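Local coordinates for Lin0861 protein (Listeria innocua, PDB 3O60) that is of unknown function but is probably a TetR-family transcriptional regulator that binds DNA through an N-terminal helix-turn-helix domain, at residues N92-I97 and Q171-I176; R36-I41 and K62-V67; R115-F120 and M152-A157. All coordinates share one frame; numbering follows the deposited sequence.

Contact 1: residues N92-I97 and Q171-I176; sequences NIQRLI and QLVELI
Q94 reaches V173 with its chain stretched out beyond CG (chi2 162°), and the amide stands off the helix at the far end. V173 meets it with CG1, the methyl held anti to the backbone N (chi1 -174°). The two side chains run at a slant to each other. OE1 of Q94 lies 3.6 Å from CG1 of V173. The same oxygen is more loosely placed beside I176, with OE1 of Q94 at 4.3 Å from CG2 of I176. OE1 thus faces two methyls about one helical turn apart, closely at V173 and loosely at I176. The CB of Q94 and that of I176 both point toward the facing helix, whereas the CB of V173 points along its flank.

The contact joins helix 90-103 to helix 169-182, the last helix of the chain. The backbones are closest at Q94 and V173, with 7.5 Å between their CA atoms. The interface is small and buries 135 Å². V173 also touches E91, about one turn before Q94. L172 extends the pairing of the two helices onto L98 and Q102. Another side of helix 90-103 packs on helix 65-84: I93 and L96 touch F83, in what is probably the C-terminal domain of a TetR-type fold.

Q94 and I176 also touch a neighbouring molecule in the crystal, so the lattice may influence where the amide lies. At 2.8 Å the oxygen and nitrogen of such an amide are hard to tell apart. Across this pair of segments the polar group meets methyls alone. The contact is thus van der Waals packing at the surface, with no directional bond between the two segments to set the rotation of the amide.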
loop_
_atom_site.group_PDB
_atom_site.type_symbol
_atom_site.label_atom_id
_atom_site.label_comp_id
_atom_site.label_asym_id
_atom_site.label_seq_id
_atom_site.Cartn_x
_atom_site.Cartn_y
_atom_site.Cartn_z
ATOM N N ASN A 92 -11.803 5.621 -11.732
ATOM C CA ASN A 92 -11.308 5.353 -10.395
ATOM C C ASN A 92 -10.533 4.055 -10.321
ATOM O O ASN A 92 -9.465 3.998 -9.725
ATOM C CB ASN A 92 -12.474 5.285 -9.415
ATOM C CG ASN A 92 -12.721 6.594 -8.712
ATOM O OD1 ASN A 92 -12.015 7.570 -8.933
ATOM N ND2 ASN A 92 -13.732 6.621 -7.858
ATOM N N ILE A 93 -11.085 3.000 -10.905
ATOM C CA ILE A 93 -10.411 1.710 -10.930
ATOM C C ILE A 93 -9.113 1.779 -11.719
ATOM O O ILE A 93 -8.114 1.187 -11.336
ATOM C CB ILE A 93 -11.302 0.627 -11.525
ATOM C CG1 ILE A 93 -12.725 0.780 -11.002
ATOM C CG2 ILE A 93 -10.770 -0.737 -11.172
ATOM C CD1 ILE A 93 -13.146 -0.329 -10.093
ATOM N N GLN A 94 -9.131 2.520 -12.816
ATOM C CA GLN A 94 -7.973 2.592 -13.684
ATOM C C GLN A 94 -6.794 3.171 -12.933
ATOM O O GLN A 94 -5.678 2.681 -13.045
ATOM C CB GLN A 94 -8.280 3.496 -14.871
ATOM C CG GLN A 94 -8.490 2.784 -16.177
ATOM C CD GLN A 94 -9.205 3.652 -17.182
ATOM O OE1 GLN A 94 -8.916 4.838 -17.305
ATOM N NE2 GLN A 94 -10.149 3.068 -17.901
ATOM N N ARG A 95 -7.046 4.235 -12.184
ATOM C CA ARG A 95 -5.982 4.926 -11.480
ATOM C C ARG A 95 -5.333 4.009 -10.467
ATOM O O ARG A 95 -4.118 4.013 -10.312
ATOM C CB ARG A 95 -6.524 6.170 -10.788
ATOM N N LEU A 96 -6.140 3.228 -9.764
ATOM C CA LEU A 96 -5.592 2.339 -8.760
ATOM C C LEU A 96 -4.673 1.290 -9.357
ATOM O O LEU A 96 -3.594 1.055 -8.838
ATOM C CB LEU A 96 -6.712 1.646 -7.993
ATOM C CG LEU A 96 -6.252 0.598 -6.985
ATOM C CD1 LEU A 96 -7.377 -0.345 -6.650
ATOM C CD2 LEU A 96 -5.074 -0.159 -7.534
ATOM N N ILE A 97 -5.073 0.751 -10.481
ATOM C CA ILE A 97 -4.281 -0.218 -11.151
ATOM C C ILE A 97 -3.037 0.442 -11.574
ATOM O O ILE A 97 -1.981 -0.044 -11.342
ATOM C CB ILE A 97 -4.981 -0.714 -12.360
ATOM C CG1 ILE A 97 -6.006 -1.734 -11.949
ATOM C CG2 ILE A 97 -4.034 -1.396 -13.228
ATOM C CD1 ILE A 97 -6.908 -2.092 -13.007
ATOM N N GLN A 171 -1.652 11.340 -17.637
ATOM C CA GLN A 171 -1.236 11.104 -19.007
ATOM C C GLN A 171 -1.675 9.723 -19.478
ATOM O O GLN A 171 -2.154 9.562 -20.594
ATOM C CB GLN A 171 0.279 11.228 -19.117
ATOM C CG GLN A 171 0.802 12.608 -18.809
ATOM C CD GLN A 171 2.269 12.758 -19.118
ATOM O OE1 GLN A 171 3.043 11.821 -18.968
ATOM N NE2 GLN A 171 2.663 13.944 -19.549
ATOM N N LEU A 172 -1.485 8.729 -18.622
ATOM C CA LEU A 172 -1.808 7.355 -18.964
ATOM C C LEU A 172 -3.290 7.185 -19.229
ATOM O O LEU A 172 -3.682 6.458 -20.127
ATOM C CB LEU A 172 -1.350 6.408 -17.862
ATOM C CG LEU A 172 0.157 6.406 -17.620
ATOM C CD1 LEU A 172 0.501 5.609 -16.386
ATOM C CD2 LEU A 172 0.877 5.859 -18.826
ATOM N N VAL A 173 -4.114 7.830 -18.418
ATOM C CA VAL A 173 -5.548 7.736 -18.591
ATOM C C VAL A 173 -5.937 8.318 -19.933
ATOM O O VAL A 173 -6.797 7.783 -20.621
ATOM C CB VAL A 173 -6.306 8.489 -17.492
ATOM C CG1 VAL A 173 -7.794 8.238 -17.618
ATOM C CG2 VAL A 173 -5.810 8.076 -16.127
ATOM N N GLU A 174 -5.329 9.443 -20.288
ATOM C CA GLU A 174 -5.616 10.063 -21.567
ATOM C C GLU A 174 -5.190 9.142 -22.697
ATOM O O GLU A 174 -5.925 8.945 -23.658
ATOM C CB GLU A 174 -4.883 11.397 -21.687
ATOM N N LEU A 175 -3.979 8.608 -22.596
ATOM C CA LEU A 175 -3.494 7.670 -23.591
ATOM C C LEU A 175 -4.333 6.405 -23.600
ATOM O O LEU A 175 -4.702 5.907 -24.652
ATOM C CB LEU A 175 -2.035 7.319 -23.324
ATOM C CG LEU A 175 -1.005 8.294 -23.880
ATOM C CD1 LEU A 175 0.330 8.098 -23.199
ATOM C CD2 LEU A 175 -0.870 8.132 -25.372
ATOM N N ILE A 176 -4.623 5.865 -22.426
ATOM C CA ILE A 176 -5.375 4.630 -22.370
ATOM C C ILE A 176 -6.721 4.889 -23.003
ATOM O O ILE A 176 -7.203 4.105 -23.806
ATOM C CB ILE A 176 -5.608 4.192 -20.923
ATOM C CG1 ILE A 176 -4.428 3.375 -20.413
ATOM C CG2 ILE A 176 -6.879 3.386 -20.815
ATOM C CD1 ILE A 176 -4.734 2.619 -19.159
#

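Contact 2: residues R36-I41 and K62-V67; sequences RTFESI and KEIIQV
F38 meets I65 in an aromatic-aliphatic contact. CZ of the F38 ring comes to 3.5 Å from CD1 of I65. The side chains lie roughly perpendicular, and the methyl approaches the ring obliquely. The CG of F38 is anti to the backbone N (chi1 -179°), which carries the far end of the ring to I65. I64 adds a looser touch on the same ring, with its CG2 4.4 Å from CE1 of F38.

The purely aliphatic part is I41 against I64. CG2 of I41 lies 3.7 Å from CD1 of I64, and the two chains are slanted to one another. Both residues point their CB atoms toward the facing segment. I64 is buried, and L28 of helix 15-33 packs on both isoleucines.

These segments flank helices 43-50 and 54-60, which probably form the helix-turn-helix of a TetR-type DNA-binding domain. Residues 36-41 lead into the first of them, and residues 62-67 follow the second. Their packing brings the two ends of this helical pair together beside helix 15-33. W113 of helix 105-114 meets the F38 ring edge-to-face and also touches I41, which ties this domain to the C-terminal one.

Polar bonds act within each segment. OG of S40 donates to O of T37 at 2.6 Å, with the donor tilted 25° from the carbonyl plane. N of I41 bonds to O of F38 at 3.1 Å, and more weakly to O of T37. These bonds lie within the turn that carries F38 and I41. On the other side, N of Q66 bonds to O of E63 and N of V67 to O of I64. A salt bridge from R36 to D45 links the 36-41 loop to helix 43-50.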
loop_
_atom_site.group_PDB
_atom_site.type_symbol
_atom_site.label_atom_id
_atom_site.label_comp_id
_atom_site.label_asym_id
_atom_site.label_seq_id
_atom_site.Cartn_x
_atom_site.Cartn_y
_atom_site.Cartn_z
ATOM N N ARG A 36 22.013 -11.142 -12.166
ATOM C CA ARG A 36 22.127 -12.594 -12.253
ATOM C C ARG A 36 21.099 -13.234 -13.188
ATOM O O ARG A 36 19.992 -12.729 -13.345
ATOM C CB ARG A 36 21.977 -13.199 -10.864
ATOM C CG ARG A 36 23.271 -13.384 -10.110
ATOM C CD ARG A 36 23.039 -14.238 -8.885
ATOM N NE ARG A 36 24.124 -14.141 -7.923
ATOM C CZ ARG A 36 24.358 -15.042 -6.980
ATOM N NH1 ARG A 36 23.581 -16.105 -6.876
ATOM N NH2 ARG A 36 25.364 -14.880 -6.140
ATOM N N THR A 37 21.488 -14.347 -13.798
ATOM C CA THR A 37 20.593 -15.125 -14.636
ATOM C C THR A 37 19.595 -15.863 -13.773
ATOM O O THR A 37 19.971 -16.475 -12.782
ATOM C CB THR A 37 21.370 -16.167 -15.432
ATOM O OG1 THR A 37 22.773 -15.954 -15.246
ATOM C CG2 THR A 37 21.039 -16.061 -16.900
ATOM N N PHE A 38 18.320 -15.779 -14.123
ATOM C CA PHE A 38 17.293 -16.531 -13.424
ATOM C C PHE A 38 17.444 -18.037 -13.597
ATOM O O PHE A 38 17.284 -18.802 -12.656
ATOM C CB PHE A 38 15.909 -16.092 -13.879
ATOM C CG PHE A 38 14.800 -16.808 -13.190
ATOM C CD1 PHE A 38 14.245 -16.298 -12.041
ATOM C CD2 PHE A 38 14.319 -18.001 -13.684
ATOM C CE1 PHE A 38 13.231 -16.957 -11.403
ATOM C CE2 PHE A 38 13.302 -18.662 -13.047
ATOM C CZ PHE A 38 12.758 -18.141 -11.908
ATOM N N GLU A 39 17.770 -18.461 -14.809
ATOM C CA GLU A 39 17.938 -19.875 -15.101
ATOM C C GLU A 39 19.075 -20.417 -14.255
ATOM O O GLU A 39 19.029 -21.543 -13.776
ATOM C CB GLU A 39 18.232 -20.087 -16.582
ATOM N N SER A 40 20.076 -19.574 -14.049
ATOM C CA SER A 40 21.263 -19.918 -13.284
ATOM C C SER A 40 20.939 -20.247 -11.843
ATOM O O SER A 40 21.549 -21.127 -11.252
ATOM C CB SER A 40 22.258 -18.765 -13.311
ATOM O OG SER A 40 22.076 -17.924 -12.189
ATOM N N ILE A 41 19.961 -19.543 -11.288
ATOM C CA ILE A 41 19.689 -19.612 -9.862
ATOM C C ILE A 41 19.289 -21.007 -9.440
ATOM O O ILE A 41 18.582 -21.707 -10.149
ATOM C CB ILE A 41 18.582 -18.634 -9.442
ATOM C CG1 ILE A 41 18.957 -17.207 -9.820
ATOM C CG2 ILE A 41 18.336 -18.718 -7.955
ATOM C CD1 ILE A 41 17.975 -16.189 -9.329
ATOM N N LYS A 62 7.085 -26.267 -5.301
ATOM C CA LYS A 62 8.011 -27.097 -6.061
ATOM C C LYS A 62 9.230 -26.353 -6.616
ATOM O O LYS A 62 10.344 -26.856 -6.558
ATOM C CB LYS A 62 7.270 -27.808 -7.195
ATOM N N GLU A 63 9.017 -25.170 -7.186
ATOM C CA GLU A 63 10.094 -24.461 -7.882
ATOM C C GLU A 63 10.246 -22.983 -7.522
ATOM O O GLU A 63 9.334 -22.359 -6.998
ATOM C CB GLU A 63 9.943 -24.620 -9.396
ATOM C CG GLU A 63 11.203 -24.294 -10.187
ATOM C CD GLU A 63 11.763 -25.493 -10.930
ATOM O OE1 GLU A 63 11.670 -25.530 -12.173
ATOM O OE2 GLU A 63 12.305 -26.398 -10.270
ATOM N N ILE A 64 11.417 -22.440 -7.832
ATOM C CA ILE A 64 11.819 -21.092 -7.444
ATOM C C ILE A 64 10.877 -20.021 -7.964
ATOM O O ILE A 64 10.647 -19.014 -7.307
ATOM C CB ILE A 64 13.224 -20.757 -7.942
ATOM C CG1 ILE A 64 14.256 -21.657 -7.270
ATOM C CG2 ILE A 64 13.537 -19.302 -7.679
ATOM C CD1 ILE A 64 15.669 -21.316 -7.632
ATOM N N ILE A 65 10.298 -20.273 -9.128
ATOM C CA ILE A 65 9.413 -19.322 -9.783
ATOM C C ILE A 65 8.169 -19.072 -8.955
ATOM O O ILE A 65 7.518 -18.048 -9.097
ATOM C CB ILE A 65 9.010 -19.790 -11.184
ATOM C CG1 ILE A 65 8.350 -18.647 -11.953
ATOM C CG2 ILE A 65 8.076 -20.977 -11.098
ATOM C CD1 ILE A 65 9.330 -17.738 -12.627
ATOM N N GLN A 66 7.867 -20.004 -8.062
ATOM C CA GLN A 66 6.682 -19.914 -7.217
ATOM C C GLN A 66 6.711 -18.703 -6.289
ATOM O O GLN A 66 5.682 -18.092 -6.029
ATOM C CB GLN A 66 6.462 -21.204 -6.429
ATOM C CG GLN A 66 5.002 -21.453 -6.087
ATOM C CD GLN A 66 4.621 -22.915 -6.125
ATOM O OE1 GLN A 66 3.563 -23.299 -5.638
ATOM N NE2 GLN A 66 5.480 -23.738 -6.706
ATOM N N VAL A 67 7.905 -18.380 -5.804
ATOM C CA VAL A 67 8.136 -17.232 -4.943
ATOM C C VAL A 67 7.635 -15.964 -5.599
ATOM O O VAL A 67 6.991 -15.131 -4.977
ATOM C CB VAL A 67 9.631 -17.056 -4.674
ATOM C CG1 VAL A 67 9.879 -15.818 -3.851
ATOM C CG2 VAL A 67 10.190 -18.280 -3.997
#

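Contact 3: residues R115-F120 and M152-A157; sequences RAENIF and MILSLA
E117 and L154 mark the closest backbone approach, 7.7 Å between their CA atoms, where the first turn of helix 117-134 faces the middle of helix 144-162. The F120 ring is the centre of the packing. Its CG is anti to the backbone N (chi1 177°), and its CB points toward the other helix. L154 lies over one face of the ring. Its CD2 is 4.0 Å from the F120 ring centroid and 22° off the ring normal, a CH-pi contact. The methyl is set off toward the rim, and CG of L154 follows it to 3.5 Å from CD2 of F120. The two side chains run antiparallel alongside one another. I153 comes from another side: its CG2 lies near the plane of the ring, at the edge, 3.5 Å from CZ of F120.

Helix 117-134 starts directly after helix 105-114. R115, with positive phi, is the C-prime residue of a Schellman motif in which N of A116 bonds to O of I111. A116 then takes the N-cap position of the next helix. This sharp turn lies in what is probably the C-terminal domain of a TetR-type fold. I111, before the turn, touches F120. I72 of helix 65-84 also packs on F120, while F108 touches L154.

L154 has a second role through its other methyl. CD1 of L154 lies 3.6 Å from CB of E117, and the side chains are roughly perpendicular. The E117 chain bends at chi2 (81°) and the carboxylate turns from helix 144-162, so within the two segments it is CB and CG that pack on CD1 of L154.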
loop_
_atom_site.group_PDB
_atom_site.type_symbol
_atom_site.label_atom_id
_atom_site.label_comp_id
_atom_site.label_asym_id
_atom_site.label_seq_id
_atom_site.Cartn_x
_atom_site.Cartn_y
_atom_site.Cartn_z
ATOM N N ARG A 115 10.525 -14.582 -16.199
ATOM C CA ARG A 115 9.829 -15.268 -17.231
ATOM C C ARG A 115 8.561 -15.735 -16.627
ATOM O O ARG A 115 8.069 -16.765 -16.961
ATOM C CB ARG A 115 10.647 -16.427 -17.727
ATOM C CG ARG A 115 11.587 -16.012 -18.795
ATOM C CD ARG A 115 12.315 -17.132 -19.392
ATOM N NE ARG A 115 11.594 -17.597 -20.551
ATOM C CZ ARG A 115 12.154 -18.137 -21.619
ATOM N NH1 ARG A 115 13.468 -18.263 -21.689
ATOM N NH2 ARG A 115 11.392 -18.532 -22.623
ATOM N N ALA A 116 8.024 -14.955 -15.718
ATOM C CA ALA A 116 6.845 -15.350 -15.019
ATOM C C ALA A 116 5.642 -14.609 -15.472
ATOM O O ALA A 116 4.809 -14.284 -14.708
ATOM C CB ALA A 116 7.043 -15.128 -13.623
ATOM N N GLU A 117 5.551 -14.352 -16.746
ATOM C CA GLU A 117 4.393 -13.722 -17.329
ATOM C C GLU A 117 3.151 -14.567 -17.307
ATOM O O GLU A 117 2.095 -14.097 -16.960
ATOM C CB GLU A 117 4.646 -13.349 -18.771
ATOM C CG GLU A 117 5.890 -12.610 -19.037
ATOM C CD GLU A 117 7.054 -13.502 -19.124
ATOM O OE1 GLU A 117 7.041 -14.556 -18.485
ATOM O OE2 GLU A 117 7.997 -13.148 -19.823
ATOM N N ASN A 118 3.254 -15.813 -17.720
ATOM C CA ASN A 118 2.065 -16.593 -17.886
ATOM C C ASN A 118 1.458 -16.874 -16.561
ATOM O O ASN A 118 0.317 -17.223 -16.451
ATOM C CB ASN A 118 2.374 -17.861 -18.627
ATOM C CG ASN A 118 2.566 -17.638 -20.080
ATOM O OD1 ASN A 118 1.820 -16.934 -20.716
ATOM N ND2 ASN A 118 3.574 -18.244 -20.618
ATOM N N ILE A 119 2.249 -16.679 -15.535
ATOM C CA ILE A 119 1.785 -16.762 -14.171
ATOM C C ILE A 119 1.074 -15.511 -13.765
ATOM O O ILE A 119 0.098 -15.551 -13.086
ATOM C CB ILE A 119 2.939 -16.894 -13.237
ATOM C CG1 ILE A 119 3.498 -18.286 -13.297
ATOM C CG2 ILE A 119 2.505 -16.640 -11.872
ATOM C CD1 ILE A 119 4.841 -18.352 -12.799
ATOM N N PHE A 120 1.565 -14.383 -14.194
ATOM C CA PHE A 120 0.941 -13.159 -13.822
ATOM C C PHE A 120 -0.449 -13.111 -14.363
ATOM O O PHE A 120 -1.354 -12.727 -13.682
ATOM C CB PHE A 120 1.743 -12.038 -14.401
ATOM C CG PHE A 120 1.176 -10.707 -14.153
ATOM C CD1 PHE A 120 1.463 -10.034 -13.026
ATOM C CD2 PHE A 120 0.383 -10.120 -15.059
ATOM C CE1 PHE A 120 0.958 -8.848 -12.819
ATOM C CE2 PHE A 120 -0.096 -8.934 -14.838
ATOM C CZ PHE A 120 0.187 -8.301 -13.721
HETATM N N MSE A 152 -3.239 -7.054 -21.123
HETATM C CA MSE A 152 -3.080 -5.619 -21.306
HETATM C C MSE A 152 -2.346 -4.967 -20.147
HETATM O O MSE A 152 -1.589 -4.023 -20.331
HETATM C CB MSE A 152 -4.431 -4.953 -21.502
HETATM C CG MSE A 152 -5.039 -5.188 -22.848
HETATM SE SE MSE A 152 -6.752 -4.355 -22.904
HETATM C CE MSE A 152 -6.301 -2.893 -24.071
ATOM N N ILE A 153 -2.592 -5.470 -18.947
ATOM C CA ILE A 153 -1.928 -4.975 -17.755
ATOM C C ILE A 153 -0.424 -5.212 -17.807
ATOM O O ILE A 153 0.357 -4.353 -17.427
ATOM C CB ILE A 153 -2.511 -5.626 -16.500
ATOM C CG1 ILE A 153 -3.758 -4.870 -16.057
ATOM C CG2 ILE A 153 -1.482 -5.669 -15.395
ATOM C CD1 ILE A 153 -4.813 -5.738 -15.453
ATOM N N LEU A 154 -0.021 -6.387 -18.269
ATOM C CA LEU A 154 1.391 -6.710 -18.402
ATOM C C LEU A 154 2.070 -5.799 -19.408
ATOM O O LEU A 154 3.188 -5.355 -19.205
ATOM C CB LEU A 154 1.554 -8.160 -18.846
ATOM C CG LEU A 154 2.227 -9.121 -17.874
ATOM C CD1 LEU A 154 3.040 -10.148 -18.621
ATOM C CD2 LEU A 154 3.094 -8.359 -16.905
ATOM N N SER A 155 1.387 -5.534 -20.508
ATOM C CA SER A 155 1.942 -4.714 -21.572
ATOM C C SER A 155 2.210 -3.298 -21.100
ATOM O O SER A 155 3.211 -2.698 -21.465
ATOM C CB SER A 155 1.018 -4.712 -22.788
ATOM O OG SER A 155 1.073 -5.951 -23.466
ATOM N N LEU A 156 1.330 -2.776 -20.256
ATOM C CA LEU A 156 1.506 -1.432 -19.731
ATOM C C LEU A 156 2.786 -1.357 -18.925
ATOM O O LEU A 156 3.542 -0.403 -19.033
ATOM C CB LEU A 156 0.326 -1.057 -18.841
ATOM C CG LEU A 156 -0.297 0.309 -19.091
ATOM C CD1 LEU A 156 -1.046 0.785 -17.879
ATOM C CD2 LEU A 156 0.770 1.292 -19.475
ATOM N N ALA A 157 3.027 -2.373 -18.114
ATOM C CA ALA A 157 4.228 -2.400 -17.316
ATOM C C ALA A 157 5.448 -2.439 -18.215
ATOM O O ALA A 157 6.430 -1.753 -17.973
ATOM C CB ALA A 157 4.210 -3.601 -16.410
#

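Contact 2 comes first along the chain and closes before the other two open. Contact 1 then joins residues 92-97 to 171-176, and both segments of contact 3 fall between them. Contacts 1 and 2 lie on opposite sides of the chain's centre, with their own centres 32 Å apart. Contact 3 sits between, about 17 Å from each, measured between centres. It touches contact 2 directly, where I65 packs on A116 and I119. Contact 1 comes within about 4 Å of it, nearest atoms, without touching. Helix 65-84 runs from the probable DNA-binding end into the C-terminal domain. The three contacts thus sample both domains of what is probably a TetR-type fold.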